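Local coordinates for carbon monoxide dehydrogenase (Thermococcus sp. AM4, PDB 6T7J) that catalyses the reversible oxidation of carbon monoxide to carbon dioxide, passing the electrons through iron-sulfur clusters, at the interface of chains A and B. Residues are numbered along the deposited sequence; one frame, centred on the assembly and turned at random. Chains: chain A/B, Carbon monoxide dehydrogenase.

Contact 1: the interface of chains A and B. Residues chain A 91, 201-202, 205; chain B 94-95, 98, 558.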
ATOM      1  N   ARG A  91       5.613   4.708  -1.637  1.00 40.15           N
ATOM      2  CA  ARG A  91       4.172   4.497  -1.524  1.00 43.78           C
ATOM      3  C   ARG A  91       3.440   4.974  -2.773  1.00 44.37           C
ATOM      4  O   ARG A  91       2.424   4.382  -3.159  1.00 43.93           O
ATOM      5  CB  ARG A  91       3.630   5.183  -0.271  1.00 46.84           C
ATOM      6  CG  ARG A  91       4.060   4.490   1.013  1.00 41.94           C
ATOM      7  CD  ARG A  91       3.092   4.728   2.156  1.00 39.29           C
ATOM      8  NE  ARG A  91       3.460   3.936   3.327  1.00 44.93           N
ATOM      9  CZ  ARG A  91       2.952   4.112   4.542  1.00 46.47           C
ATOM     10  NH1 ARG A  91       2.045   5.055   4.754  1.00 47.52           N
ATOM     11  NH2 ARG A  91       3.354   3.341   5.546  1.00 44.91           N
ATOM     12  N   MET A 201       4.443  -1.344   1.168  1.00 45.48           N
ATOM     13  CA  MET A 201       3.683  -0.850   2.319  1.00 38.60           C
ATOM     14  C   MET A 201       4.327  -1.257   3.643  1.00 45.36           C
ATOM     15  O   MET A 201       4.182  -0.551   4.647  1.00 45.89           O
ATOM     16  CB  MET A 201       2.236  -1.338   2.253  1.00 40.04           C
ATOM     17  CG  MET A 201       1.430  -0.712   1.122  1.00 43.03           C
ATOM     18  SD  MET A 201       1.755   1.056   0.934  1.00 44.51           S
ATOM     19  CE  MET A 201       1.025   1.698   2.443  1.00 41.58           C
ATOM     20  N   HIS A 202       5.045  -2.384   3.662  1.00 44.16           N
ATOM     21  CA  HIS A 202       5.746  -2.806   4.873  1.00 43.02           C
ATOM     22  C   HIS A 202       7.047  -2.030   5.076  1.00 40.37           C
ATOM     23  O   HIS A 202       7.359  -1.628   6.202  1.00 42.03           O
ATOM     24  CB  HIS A 202       6.024  -4.312   4.821  1.00 44.52           C
ATOM     25  CG  HIS A 202       6.858  -4.818   5.959  1.00 45.00           C
ATOM     26  ND1 HIS A 202       7.736  -5.872   5.825  1.00 43.66           N
ATOM     27  CD2 HIS A 202       6.946  -4.418   7.250  1.00 46.28           C
ATOM     28  CE1 HIS A 202       8.331  -6.099   6.983  1.00 47.17           C
ATOM     29  NE2 HIS A 202       7.871  -5.228   7.865  1.00 47.75           N
ATOM     30  N   HIS A 205       6.550   1.384   6.477  1.00 43.69           N
ATOM     31  CA  HIS A 205       6.067   1.387   7.851  1.00 46.50           C
ATOM     32  C   HIS A 205       7.151   1.916   8.781  1.00 47.56           C
ATOM     33  O   HIS A 205       8.349   1.788   8.504  1.00 42.57           O
ATOM     34  CB  HIS A 205       5.652  -0.031   8.253  1.00 41.40           C
ATOM     35  CG  HIS A 205       4.929  -0.114   9.560  1.00 39.42           C
ATOM     36  ND1 HIS A 205       5.575  -0.038  10.776  1.00 43.29           N
ATOM     37  CD2 HIS A 205       3.617  -0.297   9.843  1.00 40.92           C
ATOM     38  CE1 HIS A 205       4.691  -0.154  11.749  1.00 44.60           C
ATOM     39  NE2 HIS A 205       3.495  -0.314  11.210  1.00 42.14           N
TER
ATOM     40  N   ALA B  94      -3.764  -0.572   5.550  1.00 44.90           N
ATOM     41  CA  ALA B  94      -3.001  -1.326   4.563  1.00 40.80           C
ATOM     42  C   ALA B  94      -1.571  -1.555   5.028  1.00 42.73           C
ATOM     43  O   ALA B  94      -1.052  -2.671   4.926  1.00 42.28           O
ATOM     44  CB  ALA B  94      -3.014  -0.596   3.220  1.00 44.00           C
ATOM     45  N   ALA B  95      -0.924  -0.515   5.561  1.00 35.30           N
ATOM     46  CA  ALA B  95       0.468  -0.655   5.979  1.00 41.55           C
ATOM     47  C   ALA B  95       0.606  -1.587   7.181  1.00 41.94           C
ATOM     48  O   ALA B  95       1.543  -2.395   7.243  1.00 36.52           O
ATOM     49  CB  ALA B  95       1.062   0.718   6.290  1.00 40.03           C
ATOM     50  N   ALA B  98       0.092  -5.071   6.021  1.00 43.28           N
ATOM     51  CA  ALA B  98       1.246  -5.480   5.228  1.00 43.23           C
ATOM     52  C   ALA B  98       2.426  -5.868   6.110  1.00 44.95           C
ATOM     53  O   ALA B  98       3.125  -6.847   5.823  1.00 47.06           O
ATOM     54  CB  ALA B  98       1.645  -4.356   4.273  1.00 39.99           C
ATOM     55  N   GLU B 558       0.902   1.956  12.384  1.00 41.10           N
ATOM     56  CA  GLU B 558      -0.173   1.539  11.490  1.00 42.92           C
ATOM     57  C   GLU B 558      -0.602   0.104  11.776  1.00 43.57           C
ATOM     58  O   GLU B 558      -1.769  -0.258  11.557  1.00 45.42           O
ATOM     59  CB  GLU B 558       0.273   1.706  10.034  1.00 42.24           C
ATOM     60  CG  GLU B 558       0.491   3.161   9.620  1.00 41.17           C
ATOM     61  CD  GLU B 558       1.369   3.308   8.385  1.00 45.44           C
ATOM     62  OE1 GLU B 558       0.963   4.023   7.445  1.00 43.87           O
ATOM     63  OE2 GLU B 558       2.467   2.712   8.352  1.00 44.24           O
TER
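A:Arg91 and B:Glu558 reach each other from helical backbones: A:Arg91 lies within helix 81-115, B:Glu558 begins helix 558-569, and the alanines opposite A:Met201 belong to helix 81-115 of chain B. The arginine chain runs extended from CG to NE and presents its guanidinium end-on to the carboxylate. NH2 of A:Arg91 stands 3.0 Å from OE2 of B:Glu558. NH1 of A:Arg91 lies 3.1 Å from OE1 of B:Glu558, and each oxygen receives its N-H on the syn lone pair. OE2 lies in the guanidinium plane, whereas OE1 is tilted slightly out of it; with the two flat groups only 22° apart, the pair forms a bidentate salt bridge. Arginine suits this place because two parallel N-H donors match both carboxylate oxygens and fix the rotation of the acid. Bends at chi2 (-42°) and chi3 of A:Met201 carry its methyl CE over one face of the guanidinium, near the rim, and to 4.0 Å from CB of B:Ala95. CB of A:Met201 meets the methyl CB of B:Ala98 at 3.7 Å. Small alanines let helix 193-203 of chain A approach helix 81-115 of chain B, while flexible methionine fits against both them and the arginine. Alongside the glutamate, the imidazole of A:His205 slides past in the opposite direction, its ring plane 43° from the carboxylate plane, and might help tune the acid's charge. Ring carbon CD2 of A:His205 lies 3.5 Å from OE2 of B:Glu558.

Contact 2: the interface of chains A and B. Residues chain A 102, 364-365, 367; chain B 199, 202-203.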
ATOM      1  N   ASP A 102      -4.882  -4.194 -10.133  1.00 45.88           N
ATOM      2  CA  ASP A 102      -6.305  -4.487  -9.978  1.00 45.14           C
ATOM      3  C   ASP A 102      -7.023  -4.436 -11.323  1.00 47.51           C
ATOM      4  O   ASP A 102      -7.924  -5.247 -11.587  1.00 47.91           O
ATOM      5  CB  ASP A 102      -6.936  -3.512  -8.986  1.00 48.41           C
ATOM      6  CG  ASP A 102      -7.289  -4.172  -7.661  1.00 50.85           C
ATOM      7  OD1 ASP A 102      -6.925  -5.351  -7.464  1.00 49.34           O
ATOM      8  OD2 ASP A 102      -7.935  -3.514  -6.818  1.00 49.64           O
ATOM      9  N   PRO A 364     -17.529  -2.146  -7.911  1.00 58.20           N
ATOM     10  CA  PRO A 364     -17.551  -2.097  -6.436  1.00 59.44           C
ATOM     11  C   PRO A 364     -16.371  -1.358  -5.820  1.00 53.03           C
ATOM     12  O   PRO A 364     -16.429  -1.017  -4.632  1.00 52.66           O
ATOM     13  CB  PRO A 364     -17.553  -3.579  -6.034  1.00 52.44           C
ATOM     14  CG  PRO A 364     -16.996  -4.298  -7.227  1.00 53.10           C
ATOM     15  CD  PRO A 364     -17.497  -3.530  -8.412  1.00 49.82           C
ATOM     16  N   LYS A 365     -15.307  -1.104  -6.577  1.00 47.33           N
ATOM     17  CA  LYS A 365     -14.161  -0.364  -6.070  1.00 48.03           C
ATOM     18  C   LYS A 365     -14.209   1.116  -6.429  1.00 51.63           C
ATOM     19  O   LYS A 365     -13.323   1.870  -6.014  1.00 50.71           O
ATOM     20  CB  LYS A 365     -12.859  -0.986  -6.590  1.00 44.75           C
ATOM     21  CG  LYS A 365     -12.624  -2.410  -6.111  1.00 38.88           C
ATOM     22  CD  LYS A 365     -11.279  -2.936  -6.570  1.00 39.44           C
ATOM     23  CE  LYS A 365     -11.240  -3.132  -8.077  1.00 53.29           C
ATOM     24  NZ  LYS A 365     -12.137  -4.237  -8.528  1.00 49.85           N
ATOM     25  N   HIS A 367     -16.795   3.883  -5.887  1.00 54.85           N
ATOM     26  CA  HIS A 367     -17.992   4.533  -5.378  1.00 50.35           C
ATOM     27  C   HIS A 367     -17.739   6.025  -5.218  1.00 60.35           C
ATOM     28  O   HIS A 367     -16.654   6.442  -4.794  1.00 53.40           O
ATOM     29  CB  HIS A 367     -18.419   3.931  -4.038  1.00 47.50           C
ATOM     30  CG  HIS A 367     -18.790   2.481  -4.115  1.00 55.00           C
ATOM     31  ND1 HIS A 367     -20.062   2.053  -4.429  1.00 53.18           N
ATOM     32  CD2 HIS A 367     -18.057   1.363  -3.911  1.00 53.80           C
ATOM     33  CE1 HIS A 367     -20.095   0.732  -4.419  1.00 51.02           C
ATOM     34  NE2 HIS A 367     -18.891   0.289  -4.108  1.00 56.39           N
TER
ATOM     35  N   GLU B 199      -5.581  -3.801  -2.909  1.00 48.46           N
ATOM     36  CA  GLU B 199      -6.853  -3.160  -3.218  1.00 43.08           C
ATOM     37  C   GLU B 199      -7.052  -1.898  -2.396  1.00 46.02           C
ATOM     38  O   GLU B 199      -7.672  -0.946  -2.879  1.00 43.24           O
ATOM     39  CB  GLU B 199      -8.026  -4.117  -2.993  1.00 44.26           C
ATOM     40  CG  GLU B 199      -9.392  -3.442  -3.168  1.00 44.44           C
ATOM     41  CD  GLU B 199     -10.534  -4.421  -3.356  1.00 46.72           C
ATOM     42  OE1 GLU B 199     -11.703  -3.990  -3.259  1.00 45.27           O
ATOM     43  OE2 GLU B 199     -10.266  -5.615  -3.604  1.00 48.90           O
ATOM     44  N   HIS B 202      -5.159   0.635  -4.186  1.00 44.16           N
ATOM     45  CA  HIS B 202      -5.862   1.033  -5.404  1.00 43.02           C
ATOM     46  C   HIS B 202      -7.053   1.942  -5.103  1.00 40.37           C
ATOM     47  O   HIS B 202      -7.274   2.929  -5.812  1.00 42.03           O
ATOM     48  CB  HIS B 202      -6.320  -0.209  -6.176  1.00 44.52           C
ATOM     49  CG  HIS B 202      -7.167   0.095  -7.374  1.00 45.00           C
ATOM     50  ND1 HIS B 202      -8.169  -0.746  -7.809  1.00 43.66           N
ATOM     51  CD2 HIS B 202      -7.160   1.144  -8.231  1.00 46.28           C
ATOM     52  CE1 HIS B 202      -8.744  -0.229  -8.879  1.00 47.17           C
ATOM     53  NE2 HIS B 202      -8.153   0.920  -9.156  1.00 47.75           N
ATOM     54  N   ARG B 203      -7.824   1.629  -4.058  1.00 40.23           N
ATOM     55  CA  ARG B 203      -9.023   2.403  -3.745  1.00 46.02           C
ATOM     56  C   ARG B 203      -8.678   3.839  -3.372  1.00 42.67           C
ATOM     57  O   ARG B 203      -9.392   4.777  -3.749  1.00 43.79           O
ATOM     58  CB  ARG B 203      -9.798   1.737  -2.608  1.00 43.36           C
ATOM     59  CG  ARG B 203     -10.637   0.543  -3.020  1.00 39.68           C
ATOM     60  CD  ARG B 203     -11.410  -0.015  -1.832  1.00 39.35           C
ATOM     61  NE  ARG B 203     -12.177  -1.207  -2.188  1.00 46.44           N
ATOM     62  CZ  ARG B 203     -13.482  -1.211  -2.440  1.00 40.81           C
ATOM     63  NH1 ARG B 203     -14.091  -2.344  -2.759  1.00 43.56           N
ATOM     64  NH2 ARG B 203     -14.178  -0.084  -2.373  1.00 41.16           N
TER
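Hydrogen bonding across the subunits centres on B:His202, whose ring nitrogen ND1 donates to the carboxylate oxygen OD2 of A:Asp102 at 2.9 Å. The acid uses its anti lone pair, and its plane stands 80° from the imidazole, so the carboxylate is turned across the ring. With CG anti to the backbone nitrogen (chi1 174°), the histidine reaches out from helix 193-203 towards helix 81-115 of the partner; its rigid ring suits an N-H aimed at an anionic acceptor. Ionic pairing lies within chain B: B:Arg203 grips OE1 of B:Glu199 side-on, NH1 at 2.9 Å and NE at 3.0 Å, with OE1 lying in the guanidinium plane. This leaves the guanidinium directed at the carbonyl oxygen O of A:Pro364, to which NH1 and NH2 make weak bonds. Apolar contact comes from A:Lys365, whose long aliphatic stem suits packing across the glutamate at about a right angle, CD lying 3.6 Å from CD of B:Glu199. CA of A:Lys365 lies over one guanidinium face of B:Arg203, towards the rim. With B:Glu199 cut back to an alanine, the guanidinium of B:Arg203 would probably lose its anionic mate and be freer to swing away from A:Pro364. The patch ties one helix of B to a helix and a loop of A, helping hold the dimer together.

Contact 3: the interface of chains A and B. Residues chain A 60, 62, 75-76; chain B 39, 42, 45.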
ATOM      1  N   MET A  60       3.021   9.363  15.932  1.00 44.69           N
ATOM      2  CA  MET A  60       3.909  10.342  16.539  1.00 47.20           C
ATOM      3  C   MET A  60       4.116  11.562  15.655  1.00 43.99           C
ATOM      4  O   MET A  60       4.664  12.565  16.124  1.00 45.07           O
ATOM      5  CB  MET A  60       5.259   9.703  16.856  1.00 44.19           C
ATOM      6  CG  MET A  60       5.169   8.381  17.594  1.00 42.51           C
ATOM      7  SD  MET A  60       6.751   7.902  18.309  1.00 44.93           S
ATOM      8  CE  MET A  60       7.717   7.571  16.836  1.00 38.66           C
ATOM      9  N   PRO A  62       2.236  14.314  12.591  1.00 46.87           N
ATOM     10  CA  PRO A  62       3.044  14.506  11.380  1.00 44.90           C
ATOM     11  C   PRO A  62       4.390  15.160  11.674  1.00 44.11           C
ATOM     12  O   PRO A  62       4.489  15.959  12.604  1.00 47.77           O
ATOM     13  CB  PRO A  62       2.174  15.429  10.512  1.00 50.81           C
ATOM     14  CG  PRO A  62       0.821  15.460  11.170  1.00 46.59           C
ATOM     15  CD  PRO A  62       1.068  15.209  12.614  1.00 45.92           C
ATOM     16  N   GLY A  75      12.693  13.533  12.103  1.00 46.32           N
ATOM     17  CA  GLY A  75      11.383  13.263  12.657  1.00 49.58           C
ATOM     18  C   GLY A  75      11.472  12.672  14.054  1.00 52.42           C
ATOM     19  O   GLY A  75      12.548  12.418  14.598  1.00 50.23           O
ATOM     20  N   VAL A  76      10.294  12.452  14.648  1.00 45.44           N
ATOM     21  CA  VAL A  76      10.232  11.914  16.007  1.00 48.62           C
ATOM     22  C   VAL A  76      10.936  10.562  16.079  1.00 53.94           C
ATOM     23  O   VAL A  76      11.654  10.267  17.042  1.00 50.85           O
ATOM     24  CB  VAL A  76       8.768  11.821  16.480  1.00 50.65           C
ATOM     25  CG1 VAL A  76       8.690  11.196  17.862  1.00 49.43           C
ATOM     26  CG2 VAL A  76       8.120  13.196  16.493  1.00 46.18           C
TER
ATOM     27  N   LEU B  39      10.134  15.124  19.337  1.00 51.34           N
ATOM     28  CA  LEU B  39       8.721  15.480  19.412  1.00 47.72           C
ATOM     29  C   LEU B  39       8.549  16.945  19.790  1.00 58.68           C
ATOM     30  O   LEU B  39       7.734  17.658  19.191  1.00 59.28           O
ATOM     31  CB  LEU B  39       7.996  14.587  20.417  1.00 46.83           C
ATOM     32  CG  LEU B  39       6.575  15.044  20.760  1.00 47.11           C
ATOM     33  CD1 LEU B  39       5.664  14.898  19.548  1.00 46.49           C
ATOM     34  CD2 LEU B  39       6.019  14.276  21.953  1.00 47.59           C
ATOM     35  N   GLN B  42       9.197  19.092  16.928  1.00 63.17           N
ATOM     36  CA  GLN B  42       8.152  19.081  15.910  1.00 62.16           C
ATOM     37  C   GLN B  42       6.984  20.001  16.241  1.00 62.43           C
ATOM     38  O   GLN B  42       6.192  20.316  15.346  1.00 68.59           O
ATOM     39  CB  GLN B  42       7.624  17.657  15.705  1.00 50.74           C
ATOM     40  CG  GLN B  42       8.589  16.731  14.982  1.00 51.65           C
ATOM     41  CD  GLN B  42       8.874  17.176  13.559  1.00 54.48           C
ATOM     42  OE1 GLN B  42       8.029  17.788  12.904  1.00 52.09           O
ATOM     43  NE2 GLN B  42      10.072  16.870  13.074  1.00 54.40           N
ATOM     44  N   GLN B  45       2.734  20.646  15.792  1.00 63.62           N
ATOM     45  CA  GLN B  45       2.549  19.776  14.641  1.00 63.86           C
ATOM     46  C   GLN B  45       1.343  20.228  13.826  1.00 65.52           C
ATOM     47  O   GLN B  45       0.371  20.770  14.361  1.00 62.16           O
ATOM     48  CB  GLN B  45       2.383  18.323  15.089  1.00 57.07           C
ATOM     49  CG  GLN B  45       3.688  17.684  15.539  1.00 54.23           C
ATOM     50  CD  GLN B  45       3.496  16.300  16.124  1.00 53.01           C
ATOM     51  OE1 GLN B  45       2.452  15.994  16.698  1.00 58.93           O
ATOM     52  NE2 GLN B  45       4.511  15.454  15.984  1.00 49.01           N
TER
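Hydrogen bonding across the subunits is made by the side-chain amide nitrogen NE2 of B:Gln45, which donates to the main-chain carbonyl oxygen O of A:Met60 at 2.9 Å. The acceptor lies close to the glutamine amide plane, whereas the N-H approaches the carbonyl from 23° out of the carbonyl's own plane. Beyond CG the glutamine chain is extended (chi2 174°), which carries its amide from one loop into the other. Glutamine suits this role because a neutral N-H donor on a long stem can meet a backbone oxygen without bringing a charge to the interface. Close van der Waals contact flanks the bond. The carbonyl oxygen O of A:Pro62, a residue that follows a cis peptide bond, stands 3.5 Å from CG of B:Gln45, and the proline ring and the glutamine side chain pass at a slant. Apolar contact is supplied by A:Val76, whose methyl CG2 touches CA of B:Leu39 at 3.8 Å and the methylene CG of B:Gln42 at 3.9 Å. A compact branched valine fits well against the surface of helix 35-42, and the bend of B:Gln42 at chi2 (-64°) turns its amide towards A:Gly75, where the lack of a side chain leaves NE2 3.9 Å from CA. A:Met60, A:Gly75 and A:Val76 also line the SF4 pocket, so the contact probably braces the loops that hold this cluster against the partner subunit, helping to keep the electron-transfer site in place.

The centres of the C-alpha atoms of contacts 1 and 2 lie about 17 Å apart, those of contacts 1 and 3 about 19 Å, and those of contacts 2 and 3 about 32 Å, so contact 1 sits between the others. Helices 81-115 and 193-203 serve both contact 1 and contact 2, with the chains exchanged in their roles; A:His202 appears in contact 1, marginally, and B:His202 in contact 2, as a donor. Contact 3 instead uses helix 35-42 and cluster-binding loops. Because the interface is two-fold symmetric, each contact recurs with the chains swapped, spreading the dimer's attachment over helices and loops.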